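Side-chain contacts in proximal thread matrix protein 1 (PDB 4CN9), which probably binds collagen in the matrix of the mussel byssus through von Willebrand factor type A domains, and binds zinc: residues N73-M76 / M77-V81; I125-G128 / I129-V133. All blocks are in the same frame, centred on the assembly; numbering follows the deposited sequence.

Interactions 1 and 2 are turns of two neighbouring helices, 73-85 and 122-130, in the first von Willebrand factor type A domain of the chain. Interaction 1 is the more buried: its helix lies against strand 166-173, with aromatic and sulfur-bearing side chains on the inner side. Interaction 2 is partly buried, with isoleucines turned to helix 73-85. Each contact combines an apolar side with a polar one: an amide-to-carboxylate hydrogen bond in interaction 1, a long salt bridge in interaction 2. The two meet where Val-81 CG1 packs 3.5 Å from Ile-129 CD1; beside this, Lys-78 NZ probably hydrogen-bonds to the carbonyl oxygens of Gln-130 and Met-132.

Interaction 1 of 2, residues N73-M76 / M77-V81; sequences NYQM and MKDFV
Gln-75 and Asp-79, one helical turn apart, join their side chains on the polar side of helix 73-85. CG of Gln-75 lies anti to the backbone N, and a bend at chi2 (51°) turns the amide forward along the helix, where NE2 donates to Asp-79 OD1 at 2.9 Å. The bond is noticeably bent (N-H...O angle 138°). OD1 lies in the plane of the glutamine amide but off the line of the N-H, whereas NE2 stands 46° out of the carboxylate plane and meets OD1 from above. The other end of the amide is held too: OE1 takes a hydrogen bond from Gln-130 and another, 3.0 Å long, from a water. That water accepts from Lys-78 NZ at 3.2 Å. With both ends engaged, rotation of the amide is probably well fixed, a task suited to a group that donates and accepts.

Lys-78 is extended beyond CG. Its methylenes leave past the backbone of the preceding turn, CG lying 3.2 Å from Tyr-74 O, and its ammonium group reaches the carbonyl oxygens of Gln-130 and Met-132. A long aliphatic chain can stay buried while delivering its charge to these acceptors.

On the inner side, Tyr-74 and Met-77 run alongside each other, pointing the same way. With Met-77 CG anti to the carbonyl carbon and SD anti to CA, SD approaches the ring obliquely, 4.0 Å from Tyr-74 CD1 and 5.1 Å from the ring centroid; the bend at chi3 only turns CE. Tyr-74 OH is hydrogen-bonded to Asn-136, and Met-77 also packs on Ile-66 and Met-172. This is an i to i+3 Met-aromatic contact on a sheet-covering helix of the vWA fold, close to its zinc-occupied MIDAS site.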
ATOM      1  N   ASN A  73      17.809  24.186  -2.940  1.00 32.62           N
ATOM      2  CA  ASN A  73      16.862  23.083  -2.771  1.00 28.26           C
ATOM      3  C   ASN A  73      15.711  23.061  -3.786  1.00 27.45           C
ATOM      4  O   ASN A  73      15.439  22.012  -4.367  1.00 26.19           O
ATOM      5  CB  ASN A  73      16.303  23.064  -1.356  1.00 28.90           C
ATOM      6  CG  ASN A  73      17.309  22.567  -0.347  1.00 34.10           C
ATOM      7  OD1 ASN A  73      18.267  21.886  -0.705  1.00 29.79           O
ATOM      8  ND2 ASN A  73      17.098  22.896   0.924  1.00 30.58           N
ATOM      9  N   TYR A  74      15.036  24.193  -4.001  1.00 28.19           N
ATOM     10  CA  TYR A  74      13.896  24.206  -4.922  1.00 27.56           C
ATOM     11  C   TYR A  74      14.308  23.811  -6.332  1.00 28.56           C
ATOM     12  O   TYR A  74      13.561  23.131  -7.036  1.00 27.42           O
ATOM     13  CB  TYR A  74      13.203  25.572  -4.957  1.00 26.75           C
ATOM     14  CG  TYR A  74      12.276  25.826  -3.794  1.00 30.49           C
ATOM     15  CD1 TYR A  74      11.293  24.896  -3.441  1.00 27.74           C
ATOM     16  CD2 TYR A  74      12.378  26.998  -3.040  1.00 25.44           C
ATOM     17  CE1 TYR A  74      10.439  25.132  -2.368  1.00 28.16           C
ATOM     18  CE2 TYR A  74      11.531  27.235  -1.961  1.00 30.54           C
ATOM     19  CZ  TYR A  74      10.561  26.296  -1.633  1.00 26.53           C
ATOM     20  OH  TYR A  74       9.706  26.526  -0.570  1.00 29.78           O
ATOM     21  N   GLN A  75      15.486  24.253  -6.760  1.00 28.23           N
ATOM     22  CA  GLN A  75      15.958  23.882  -8.093  1.00 29.64           C
ATOM     23  C   GLN A  75      16.139  22.366  -8.209  1.00 26.65           C
ATOM     24  O   GLN A  75      15.830  21.779  -9.246  1.00 26.92           O
ATOM     25  CB  GLN A  75      17.264  24.601  -8.450  1.00 29.93           C
ATOM     26  CG  GLN A  75      17.634  24.444  -9.912  1.00 31.23           C
ATOM     27  CD  GLN A  75      16.482  24.792 -10.845  1.00 28.20           C
ATOM     28  OE1 GLN A  75      15.983  25.914 -10.841  1.00 30.21           O
ATOM     29  NE2 GLN A  75      16.042  23.819 -11.631  1.00 31.69           N
ATOM     30  N   MET A  76      16.638  21.744  -7.147  1.00 25.50           N
ATOM     31  CA  MET A  76      16.847  20.304  -7.128  1.00 25.74           C
ATOM     32  C   MET A  76      15.524  19.561  -7.131  1.00 26.54           C
ATOM     33  O   MET A  76      15.404  18.496  -7.740  1.00 24.91           O
ATOM     34  CB  MET A  76      17.683  19.896  -5.909  1.00 29.27           C
ATOM     35  CG  MET A  76      19.115  20.419  -5.974  1.00 37.25           C
ATOM     36  SD  MET A  76      20.207  19.825  -4.669  1.00 43.84           S
ATOM     37  CE  MET A  76      21.755  20.539  -5.219  1.00 46.60           C
ATOM     38  N   MET A  77      14.528  20.117  -6.447  1.00 27.50           N
ATOM     39  CA  MET A  77      13.190  19.527  -6.464  1.00 25.31           C
ATOM     40  C   MET A  77      12.624  19.619  -7.864  1.00 19.76           C
ATOM     41  O   MET A  77      12.063  18.663  -8.376  1.00 24.23           O
ATOM     42  CB  MET A  77      12.262  20.242  -5.475  1.00 22.36           C
ATOM     43  CG  MET A  77      12.600  19.989  -4.035  1.00 23.64           C
ATOM     44  SD  MET A  77      11.569  20.941  -2.883  1.00 27.64           S
ATOM     45  CE  MET A  77       9.989  20.087  -3.130  1.00 25.61           C
ATOM     46  N   LYS A  78      12.794  20.772  -8.501  1.00 22.68           N
ATOM     47  CA  LYS A  78      12.264  20.977  -9.839  1.00 24.12           C
ATOM     48  C   LYS A  78      12.901  20.009 -10.825  1.00 26.12           C
ATOM     49  O   LYS A  78      12.225  19.434 -11.689  1.00 24.19           O
ATOM     50  CB  LYS A  78      12.514  22.414 -10.295  1.00 24.97           C
ATOM     51  CG  LYS A  78      11.621  23.422  -9.622  1.00 22.98           C
ATOM     52  CD  LYS A  78      11.956  24.826 -10.035  1.00 26.31           C
ATOM     53  CE  LYS A  78      10.934  25.802  -9.477  1.00 27.55           C
ATOM     54  NZ  LYS A  78      11.107  27.157 -10.027  1.00 26.80           N
ATOM     55  N   ASP A  79      14.215  19.845 -10.707  1.00 26.42           N
ATOM     56  CA  ASP A  79      14.957  18.952 -11.595  1.00 26.33           C
ATOM     57  C   ASP A  79      14.485  17.513 -11.446  1.00 25.44           C
ATOM     58  O   ASP A  79      14.319  16.788 -12.435  1.00 28.18           O
ATOM     59  CB  ASP A  79      16.461  19.076 -11.331  1.00 24.21           C
ATOM     60  CG  ASP A  79      17.025  20.411 -11.806  1.00 24.91           C
ATOM     61  OD1 ASP A  79      16.316  21.126 -12.539  1.00 29.98           O
ATOM     62  OD2 ASP A  79      18.176  20.743 -11.457  1.00 38.37           O
ATOM     63  N   PHE A  80      14.249  17.106 -10.207  1.00 23.93           N
ATOM     64  CA  PHE A  80      13.739  15.774  -9.948  1.00 23.12           C
ATOM     65  C   PHE A  80      12.404  15.569 -10.668  1.00 23.94           C
ATOM     66  O   PHE A  80      12.178  14.524 -11.270  1.00 23.09           O
ATOM     67  CB  PHE A  80      13.602  15.540  -8.440  1.00 23.55           C
ATOM     68  CG  PHE A  80      13.044  14.197  -8.088  1.00 25.80           C
ATOM     69  CD1 PHE A  80      13.836  13.066  -8.166  1.00 26.09           C
ATOM     70  CD2 PHE A  80      11.723  14.058  -7.696  1.00 25.24           C
ATOM     71  CE1 PHE A  80      13.332  11.829  -7.841  1.00 27.33           C
ATOM     72  CE2 PHE A  80      11.210  12.819  -7.382  1.00 25.10           C
ATOM     73  CZ  PHE A  80      12.018  11.701  -7.452  1.00 26.24           C
ATOM     74  N   VAL A  81      11.532  16.574 -10.625  1.00 22.30           N
ATOM     75  CA  VAL A  81      10.206  16.442 -11.226  1.00 24.01           C
ATOM     76  C   VAL A  81      10.317  16.416 -12.749  1.00 24.48           C
ATOM     77  O   VAL A  81       9.598  15.690 -13.421  1.00 21.50           O
ATOM     78  CB  VAL A  81       9.258  17.573 -10.760  1.00 21.80           C
ATOM     79  CG1 VAL A  81       7.906  17.469 -11.449  1.00 22.54           C
ATOM     80  CG2 VAL A  81       9.093  17.516  -9.243  1.00 24.59           C
TER
HETATM   81  O   HOH W   1      14.131  27.634  -9.184  1.00 38.64           O

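Interaction 2 of 2, residues I125-G128 / I129-V133; sequences IKKG and IQDMV
The carboxylate of Asp-131 has Lys-127 O over one of its faces, 3.3 Å from Asp-131 CG, with the first methylenes of the Lys-127 side chain on that same side. The ammonium group comes from another direction, beyond the two oxygens and close to the level of the carboxylate. It forms a rather long salt bridge, 3.6 Å from Lys-127 NZ to Asp-131 OD1, while Lys-127 CE passes 3.4 Å from Asp-131 OD2. The lysine achieves this by a bend at chi2 (76°), which carries its chain along the helix towards the aspartate. Lysine suits this exposed place because its flexible chain can run along the carboxylate before its charge reaches OD1.

The backbone beneath the pair is held as well: Asp-131 N donates to Lys-127 O at 2.9 Å, with a second, weak bond to Gly-128 O. The flat amide of Gln-130 belongs to a different side of the turn. Its OE1 accepts from Lys-82 and its NE2 donates to Gln-75 OE1 on helix 73-85, so the amide uses both its donor and its acceptor end.

Ile-125 and Ile-129 form the apolar side. Ile-125 sends its CG2 branch, and Ile-129 the end of its longer branch, to a meeting 4.1 Å apart between Ile-125 CG2 and Ile-129 CD1. Beta-branched side chains are compact and stiff, which suits them to close packing against Val-85, a residue both touch.

This C-terminal turn of helix 122-130 thus has an apolar side and the Gln-130 amide reaching helix 73-85, and an exposed charged side. Burial of apolar surface, with van der Waals packing, probably holds the isoleucines against the domain, whereas the long surface salt bridge probably adds only modest stability. The positive charge of Lys-127 may nevertheless offset the unfavourable closeness of the carboxylate to the carbonyl oxygen of Lys-127.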
ATOM      1  N   ILE A 125       5.842  21.036 -20.417  1.00 26.96           N
ATOM      2  CA  ILE A 125       5.631  20.667 -19.016  1.00 24.66           C
ATOM      3  C   ILE A 125       6.865  21.024 -18.192  1.00 22.31           C
ATOM      4  O   ILE A 125       6.754  21.595 -17.105  1.00 22.86           O
ATOM      5  CB  ILE A 125       5.294  19.171 -18.865  1.00 26.78           C
ATOM      6  CG1 ILE A 125       3.917  18.872 -19.481  1.00 26.39           C
ATOM      7  CG2 ILE A 125       5.328  18.756 -17.394  1.00 23.36           C
ATOM      8  CD1 ILE A 125       3.697  17.400 -19.764  1.00 26.10           C
ATOM      9  N   LYS A 126       8.049  20.715 -18.717  1.00 23.61           N
ATOM     10  CA  LYS A 126       9.285  20.996 -17.991  1.00 25.40           C
ATOM     11  C   LYS A 126       9.500  22.499 -17.771  1.00 28.59           C
ATOM     12  O   LYS A 126       9.962  22.920 -16.708  1.00 23.49           O
ATOM     13  CB  LYS A 126      10.481  20.312 -18.675  1.00 28.73           C
ATOM     14  CG  LYS A 126      10.433  18.781 -18.526  1.00 25.22           C
ATOM     15  CD  LYS A 126      11.716  18.079 -18.953  1.00 29.30           C
ATOM     16  CE  LYS A 126      11.961  18.181 -20.458  1.00 28.86           C
ATOM     17  NZ  LYS A 126      13.320  17.656 -20.775  1.00 31.02           N
ATOM     18  N   LYS A 127       9.133  23.301 -18.767  1.00 27.96           N
ATOM     19  CA  LYS A 127       9.165  24.754 -18.656  1.00 28.63           C
ATOM     20  C   LYS A 127       8.173  25.234 -17.591  1.00 26.78           C
ATOM     21  O   LYS A 127       8.481  26.118 -16.788  1.00 25.96           O
ATOM     22  CB  LYS A 127       8.824  25.375 -20.015  1.00 29.08           C
ATOM     23  CG  LYS A 127       8.645  26.882 -20.022  1.00 38.94           C
ATOM     24  CD  LYS A 127       9.967  27.624 -19.963  1.00 47.93           C
ATOM     25  CE  LYS A 127       9.765  29.126 -20.194  1.00 49.13           C
ATOM     26  NZ  LYS A 127      10.916  29.936 -19.690  1.00 56.06           N
ATOM     27  N   GLY A 128       6.984  24.641 -17.581  1.00 27.46           N
ATOM     28  CA  GLY A 128       6.023  24.921 -16.525  1.00 26.09           C
ATOM     29  C   GLY A 128       6.609  24.682 -15.148  1.00 21.08           C
ATOM     30  O   GLY A 128       6.451  25.500 -14.252  1.00 24.48           O
ATOM     31  N   ILE A 129       7.295  23.555 -14.973  1.00 24.66           N
ATOM     32  CA  ILE A 129       7.926  23.229 -13.694  1.00 20.76           C
ATOM     33  C   ILE A 129       8.993  24.272 -13.337  1.00 28.14           C
ATOM     34  O   ILE A 129       9.053  24.777 -12.201  1.00 24.37           O
ATOM     35  CB  ILE A 129       8.557  21.832 -13.753  1.00 24.72           C
ATOM     36  CG1 ILE A 129       7.459  20.757 -13.812  1.00 20.47           C
ATOM     37  CG2 ILE A 129       9.477  21.596 -12.564  1.00 21.92           C
ATOM     38  CD1 ILE A 129       7.951  19.426 -14.318  1.00 23.33           C
ATOM     39  N   GLN A 130       9.827  24.612 -14.316  1.00 26.66           N
ATOM     40  CA  GLN A 130      10.884  25.593 -14.097  1.00 27.06           C
ATOM     41  C   GLN A 130      10.317  26.962 -13.682  1.00 25.71           C
ATOM     42  O   GLN A 130      10.894  27.667 -12.845  1.00 26.68           O
ATOM     43  CB  GLN A 130      11.748  25.742 -15.360  1.00 28.53           C
ATOM     44  CG  GLN A 130      12.957  26.636 -15.149  1.00 28.77           C
ATOM     45  CD  GLN A 130      13.790  26.197 -13.956  1.00 26.08           C
ATOM     46  OE1 GLN A 130      14.031  25.009 -13.759  1.00 27.67           O
ATOM     47  NE2 GLN A 130      14.222  27.154 -13.145  1.00 32.78           N
ATOM     48  N   ASP A 131       9.178  27.322 -14.256  1.00 26.11           N
ATOM     49  CA  ASP A 131       8.578  28.629 -14.036  1.00 27.91           C
ATOM     50  C   ASP A 131       7.787  28.729 -12.739  1.00 31.72           C
ATOM     51  O   ASP A 131       7.296  29.801 -12.406  1.00 29.05           O
ATOM     52  CB  ASP A 131       7.643  28.987 -15.190  1.00 30.45           C
ATOM     53  CG  ASP A 131       8.390  29.370 -16.450  1.00 32.48           C
ATOM     54  OD1 ASP A 131       9.604  29.660 -16.367  1.00 36.18           O
ATOM     55  OD2 ASP A 131       7.756  29.374 -17.520  1.00 38.09           O
ATOM     56  N   MET A 132       7.652  27.628 -12.011  1.00 26.53           N
ATOM     57  CA  MET A 132       6.924  27.658 -10.743  1.00 25.69           C
ATOM     58  C   MET A 132       7.592  28.585  -9.762  1.00 25.15           C
ATOM     59  O   MET A 132       8.815  28.579  -9.628  1.00 25.86           O
ATOM     60  CB  MET A 132       6.884  26.282 -10.088  1.00 26.98           C
ATOM     61  CG  MET A 132       6.046  25.243 -10.764  1.00 31.21           C
ATOM     62  SD  MET A 132       6.438  23.637 -10.009  1.00 36.68           S
ATOM     63  CE  MET A 132       5.854  23.939  -8.346  1.00 28.36           C
ATOM     64  N   VAL A 133       6.771  29.331  -9.032  1.00 23.60           N
ATOM     65  CA  VAL A 133       7.233  30.204  -7.973  1.00 23.26           C
ATOM     66  C   VAL A 133       6.810  29.662  -6.605  1.00 26.99           C
ATOM     67  O   VAL A 133       5.633  29.741  -6.250  1.00 23.04           O
ATOM     68  CB  VAL A 133       6.630  31.618  -8.139  1.00 27.23           C
ATOM     69  CG1 VAL A 133       7.192  32.563  -7.076  1.00 28.36           C
ATOM     70  CG2 VAL A 133       6.893  32.143  -9.537  1.00 32.44           C
TER